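Local coordinates for structural PPIase-like protein L605 (Mimivirus, PDB 2OSE) that probably acts as a peptidyl-prolyl cis-trans isomerase of the cyclophilin family, assembles as a homotrimer and is associated with the virion, at residues 30-44 against 168-180. Numbering follows the deposited sequence.
Sequences RLQIKLFRDAFPAGV and VVIGQVYGGLDVL
Tyr-174 lays one face of its ring over Gln-32 CB, which stands 3.8 Å from the ring centroid in a CH-pi contact. With CG held between backbone N and carbonyl carbon (chi1 64°), the ring turns back to strand 30-35 edge-on, reaching the backbone at Ile-33 and Lys-34 with its rim. Gln-32 O accepts from Tyr-174 N at 2.8 Å and, weakly, from Gly-175 N; two residues facing one make this a classic beta bulge. A water bridges Gln-32 OE1 and Tyr-174 O, while Gln-32 NE2 is hydrogen-bonded to Tyr-206 OH. Beyond the bulge, Lys-34 N to Gln-172 O and Gln-172 N to Lys-34 O are both 2.9 Å, and Phe-36 N reaches Ile-170 O at 2.8 Å. The Phe-36 ring takes Gly-171 CA over one face, a CH-pi contact with CE2 3.5 Å from that CA, and meets Gln-172 NE2 in plane at its edge; it also stacks with Tyr-121. On the buried side, Ile-170 runs alongside Leu-35, CD1 near its CD2, while its CG2 touches Phe-40 CB; at the other end Leu-31 CD2 packs on Leu-180 CD2 (3.8 Å). Antiparallel strands 26-35 and 168-175, each leading into a helix, are thus joined in the closed beta-barrel characteristic of cyclophilins.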
loop_
_atom_site.group_PDB
_atom_site.type_symbol
_atom_site.label_atom_id
_atom_site.label_comp_id
_atom_site.label_asym_id
_atom_site.label_seq_id
_atom_site.Cartn_x
_atom_site.Cartn_y
_atom_site.Cartn_z
ATOM N N ARG A 30 22.587 -11.883 11.011
ATOM C CA ARG A 30 22.305 -13.162 10.337
ATOM C C ARG A 30 21.327 -14.033 11.139
ATOM O O ARG A 30 21.491 -14.207 12.339
ATOM C CB ARG A 30 23.620 -13.929 10.083
ATOM C CG ARG A 30 23.483 -15.313 9.464
ATOM C CD ARG A 30 24.821 -15.820 8.969
ATOM N NE ARG A 30 25.194 -15.159 7.708
ATOM C CZ ARG A 30 26.004 -15.687 6.780
ATOM N NH1 ARG A 30 26.554 -16.885 6.948
ATOM N NH2 ARG A 30 26.280 -15.017 5.672
ATOM N N LEU A 31 20.312 -14.579 10.463
ATOM C CA LEU A 31 19.423 -15.567 11.083
ATOM C C LEU A 31 19.924 -16.958 10.766
ATOM O O LEU A 31 20.369 -17.206 9.662
ATOM C CB LEU A 31 17.991 -15.400 10.557
ATOM C CG LEU A 31 17.326 -14.028 10.731
ATOM C CD1 LEU A 31 15.898 -14.113 10.095
ATOM C CD2 LEU A 31 17.254 -13.583 12.192
ATOM N N GLN A 32 19.895 -17.843 11.755
ATOM C CA GLN A 32 20.259 -19.239 11.606
ATOM C C GLN A 32 19.023 -20.002 11.987
ATOM O O GLN A 32 18.472 -19.795 13.059
ATOM C CB GLN A 32 21.373 -19.573 12.591
ATOM C CG GLN A 32 22.750 -18.892 12.266
ATOM C CD GLN A 32 23.754 -19.258 13.317
ATOM O OE1 GLN A 32 23.615 -18.840 14.457
ATOM N NE2 GLN A 32 24.752 -20.063 12.961
ATOM N N ILE A 33 18.570 -20.870 11.095
ATOM C CA ILE A 33 17.249 -21.473 11.241
ATOM C C ILE A 33 17.367 -22.986 11.135
ATOM O O ILE A 33 17.989 -23.496 10.202
ATOM C CB ILE A 33 16.292 -20.948 10.122
ATOM C CG1 ILE A 33 16.021 -19.442 10.281
ATOM C CG2 ILE A 33 14.926 -21.704 10.127
ATOM C CD1 ILE A 33 15.493 -18.788 9.005
ATOM N N LYS A 34 16.791 -23.690 12.106
ATOM C CA LYS A 34 16.681 -25.137 12.040
ATOM C C LYS A 34 15.265 -25.541 11.592
ATOM O O LYS A 34 14.301 -25.120 12.197
ATOM C CB LYS A 34 16.926 -25.724 13.436
ATOM C CG LYS A 34 16.920 -27.256 13.455
ATOM C CD LYS A 34 17.294 -27.775 14.878
ATOM C CE LYS A 34 16.150 -28.112 15.778
ATOM N NZ LYS A 34 16.518 -29.232 16.743
ATOM N N LEU A 35 15.173 -26.374 10.560
ATOM C CA LEU A 35 13.891 -26.771 10.002
ATOM C C LEU A 35 13.471 -28.151 10.503
ATOM O O LEU A 35 14.311 -28.961 10.948
ATOM C CB LEU A 35 13.925 -26.733 8.465
ATOM C CG LEU A 35 14.091 -25.262 8.032
ATOM C CD1 LEU A 35 15.487 -25.072 7.434
ATOM C CD2 LEU A 35 13.068 -24.853 7.073
ATOM N N PHE A 36 12.168 -28.401 10.450
ATOM C CA PHE A 36 11.600 -29.650 10.964
ATOM C C PHE A 36 10.993 -30.325 9.741
ATOM O O PHE A 36 9.846 -30.078 9.415
ATOM C CB PHE A 36 10.521 -29.415 12.033
ATOM C CG PHE A 36 10.852 -28.337 13.078
ATOM C CD1 PHE A 36 12.081 -28.312 13.750
ATOM C CD2 PHE A 36 9.906 -27.381 13.409
ATOM C CE1 PHE A 36 12.349 -27.337 14.705
ATOM C CE2 PHE A 36 10.151 -26.420 14.361
ATOM C CZ PHE A 36 11.379 -26.381 15.008
ATOM N N ARG A 37 11.780 -31.123 9.029
ATOM C CA ARG A 37 11.318 -31.703 7.773
ATOM C C ARG A 37 10.067 -32.544 8.021
ATOM O O ARG A 37 9.207 -32.573 7.145
ATOM C CB ARG A 37 12.408 -32.534 7.097
ATOM C CG ARG A 37 12.113 -32.896 5.636
ATOM C CD ARG A 37 13.077 -33.983 5.140
ATOM N NE ARG A 37 12.969 -34.174 3.694
ATOM C CZ ARG A 37 12.250 -35.137 3.109
ATOM N NH1 ARG A 37 11.570 -35.986 3.851
ATOM N NH2 ARG A 37 12.194 -35.231 1.780
ATOM N N ASP A 38 9.952 -33.166 9.215
ATOM C CA ASP A 38 8.746 -33.958 9.619
ATOM C C ASP A 38 7.456 -33.149 9.836
ATOM O O ASP A 38 6.389 -33.710 10.088
ATOM C CB ASP A 38 8.986 -34.895 10.837
ATOM C CG ASP A 38 9.321 -34.162 12.156
ATOM O OD1 ASP A 38 8.812 -33.059 12.477
ATOM O OD2 ASP A 38 10.099 -34.755 12.942
ATOM N N ALA A 39 7.556 -31.834 9.748
ATOM C CA ALA A 39 6.385 -30.989 9.850
ATOM C C ALA A 39 5.649 -30.968 8.508
ATOM O O ALA A 39 4.419 -30.907 8.476
ATOM C CB ALA A 39 6.801 -29.559 10.268
ATOM N N PHE A 40 6.405 -31.007 7.415
ATOM C CA PHE A 40 5.908 -30.650 6.090
ATOM C C PHE A 40 7.014 -30.881 5.095
ATOM O O PHE A 40 7.668 -29.911 4.661
ATOM C CB PHE A 40 5.538 -29.142 6.072
ATOM C CG PHE A 40 4.779 -28.678 4.859
ATOM C CD1 PHE A 40 4.537 -29.521 3.766
ATOM C CD2 PHE A 40 4.310 -27.338 4.810
ATOM C CE1 PHE A 40 3.845 -29.060 2.645
ATOM C CE2 PHE A 40 3.612 -26.866 3.700
ATOM C CZ PHE A 40 3.365 -27.723 2.613
ATOM N N PRO A 41 7.251 -32.150 4.694
ATOM C CA PRO A 41 8.365 -32.417 3.803
ATOM C C PRO A 41 8.531 -31.570 2.545
ATOM O O PRO A 41 9.636 -31.082 2.270
ATOM C CB PRO A 41 8.171 -33.908 3.456
ATOM C CG PRO A 41 7.582 -34.473 4.668
ATOM C CD PRO A 41 6.582 -33.411 5.103
ATOM N N ALA A 42 7.473 -31.403 1.754
ATOM C CA ALA A 42 7.616 -30.664 0.494
ATOM C C ALA A 42 7.856 -29.156 0.718
ATOM O O ALA A 42 8.534 -28.523 -0.060
ATOM C CB ALA A 42 6.344 -30.862 -0.404
ATOM N N GLY A 43 7.261 -28.604 1.764
ATOM C CA GLY A 43 7.413 -27.169 2.065
ATOM C C GLY A 43 8.781 -26.843 2.644
ATOM O O GLY A 43 9.354 -25.805 2.332
ATOM N N VAL A 44 9.285 -27.734 3.487
ATOM C CA VAL A 44 10.676 -27.688 4.008
ATOM C C VAL A 44 11.719 -27.814 2.893
ATOM O O VAL A 44 12.674 -27.013 2.824
ATOM C CB VAL A 44 10.877 -28.745 5.117
ATOM C CG1 VAL A 44 12.388 -28.908 5.484
ATOM C CG2 VAL A 44 10.081 -28.333 6.320
ATOM N N VAL A 168 1.546 -22.668 8.831
ATOM C CA VAL A 168 2.181 -23.893 9.361
ATOM C C VAL A 168 3.677 -23.739 9.721
ATOM O O VAL A 168 4.499 -23.423 8.866
ATOM C CB VAL A 168 1.967 -25.092 8.376
ATOM C CG1 VAL A 168 2.647 -24.817 7.035
ATOM C CG2 VAL A 168 2.513 -26.433 8.984
ATOM N N VAL A 169 3.992 -23.984 10.993
ATOM C CA VAL A 169 5.351 -23.906 11.523
ATOM C C VAL A 169 6.231 -25.043 10.981
ATOM O O VAL A 169 5.902 -26.234 11.132
ATOM C CB VAL A 169 5.342 -23.930 13.060
ATOM C CG1 VAL A 169 6.793 -23.934 13.666
ATOM C CG2 VAL A 169 4.570 -22.763 13.583
ATOM N N ILE A 170 7.344 -24.659 10.369
ATOM C CA ILE A 170 8.298 -25.590 9.760
ATOM C C ILE A 170 9.739 -25.435 10.306
ATOM O O ILE A 170 10.635 -26.143 9.845
ATOM C CB ILE A 170 8.346 -25.467 8.212
ATOM C CG1 ILE A 170 8.710 -24.041 7.760
ATOM C CG2 ILE A 170 6.993 -25.926 7.530
ATOM C CD1 ILE A 170 9.329 -24.057 6.397
ATOM N N GLY A 171 9.950 -24.544 11.289
ATOM C CA GLY A 171 11.299 -24.302 11.774
ATOM C C GLY A 171 11.369 -23.304 12.896
ATOM O O GLY A 171 10.350 -22.715 13.270
ATOM N N GLN A 172 12.587 -23.089 13.421
ATOM C CA GLN A 172 12.839 -22.101 14.492
ATOM C C GLN A 172 14.189 -21.443 14.225
ATOM O O GLN A 172 15.087 -22.078 13.733
ATOM C CB GLN A 172 12.922 -22.780 15.866
ATOM C CG GLN A 172 14.103 -23.777 15.956
ATOM C CD GLN A 172 14.259 -24.421 17.328
ATOM O OE1 GLN A 172 14.638 -23.758 18.313
ATOM N NE2 GLN A 172 13.983 -25.726 17.402
ATOM N N VAL A 173 14.331 -20.203 14.657
ATOM C CA VAL A 173 15.578 -19.470 14.646
ATOM C C VAL A 173 16.398 -19.943 15.836
ATOM O O VAL A 173 15.925 -19.855 16.960
ATOM C CB VAL A 173 15.307 -17.930 14.745
ATOM C CG1 VAL A 173 16.629 -17.150 14.873
ATOM C CG2 VAL A 173 14.519 -17.431 13.499
ATOM N N TYR A 174 17.602 -20.462 15.607
ATOM C CA TYR A 174 18.454 -20.872 16.760
ATOM C C TYR A 174 19.662 -19.922 16.976
ATOM O O TYR A 174 20.457 -20.114 17.914
ATOM C CB TYR A 174 18.899 -22.348 16.635
ATOM C CG TYR A 174 19.796 -22.626 15.429
ATOM C CD1 TYR A 174 21.173 -22.520 15.527
ATOM C CD2 TYR A 174 19.246 -22.945 14.171
ATOM C CE1 TYR A 174 21.995 -22.746 14.410
ATOM C CE2 TYR A 174 20.055 -23.186 13.072
ATOM C CZ TYR A 174 21.430 -23.084 13.207
ATOM O OH TYR A 174 22.233 -23.305 12.121
ATOM N N GLY A 175 19.772 -18.913 16.119
ATOM C CA GLY A 175 20.798 -17.889 16.200
ATOM C C GLY A 175 20.275 -16.648 15.495
ATOM O O GLY A 175 19.707 -16.761 14.404
ATOM N N GLY A 176 20.414 -15.470 16.119
ATOM C CA GLY A 176 19.934 -14.230 15.482
ATOM C C GLY A 176 18.584 -13.710 15.939
ATOM O O GLY A 176 18.004 -12.861 15.285
ATOM N N LEU A 177 18.070 -14.195 17.065
ATOM C CA LEU A 177 16.896 -13.586 17.676
ATOM C C LEU A 177 17.127 -12.115 17.988
ATOM O O LEU A 177 16.179 -11.314 17.924
ATOM C CB LEU A 177 16.483 -14.301 18.972
ATOM C CG LEU A 177 16.057 -15.765 18.828
ATOM C CD1 LEU A 177 15.769 -16.285 20.199
ATOM C CD2 LEU A 177 14.787 -15.783 17.984
ATOM N N ASP A 178 18.357 -11.762 18.353
ATOM C CA ASP A 178 18.734 -10.340 18.526
ATOM C C ASP A 178 18.617 -9.505 17.260
ATOM O O ASP A 178 18.514 -8.279 17.330
ATOM C CB ASP A 178 20.141 -10.149 19.152
ATOM C CG ASP A 178 21.203 -11.151 18.628
ATOM O OD1 ASP A 178 20.908 -11.995 17.765
ATOM O OD2 ASP A 178 22.354 -11.112 19.134
ATOM N N VAL A 179 18.663 -10.169 16.105
ATOM C CA VAL A 179 18.490 -9.495 14.799
ATOM C C VAL A 179 17.001 -9.215 14.606
ATOM O O VAL A 179 16.596 -8.122 14.177
ATOM C CB VAL A 179 19.077 -10.358 13.654
ATOM C CG1 VAL A 179 18.905 -9.659 12.295
ATOM C CG2 VAL A 179 20.527 -10.628 13.951
ATOM N N LEU A 180 16.176 -10.188 14.961
ATOM C CA LEU A 180 14.730 -9.978 15.030
ATOM C C LEU A 180 14.349 -8.808 15.941
ATOM O O LEU A 180 13.480 -8.040 15.601
ATOM C CB LEU A 180 13.978 -11.247 15.467
ATOM C CG LEU A 180 14.111 -12.481 14.555
ATOM C CD1 LEU A 180 13.211 -13.603 15.079
ATOM C CD2 LEU A 180 13.803 -12.194 13.070
HETATM O O HOH W 1 23.582 -20.146 17.282
HETATM O O HOH W 2 15.218 -27.544 19.180
#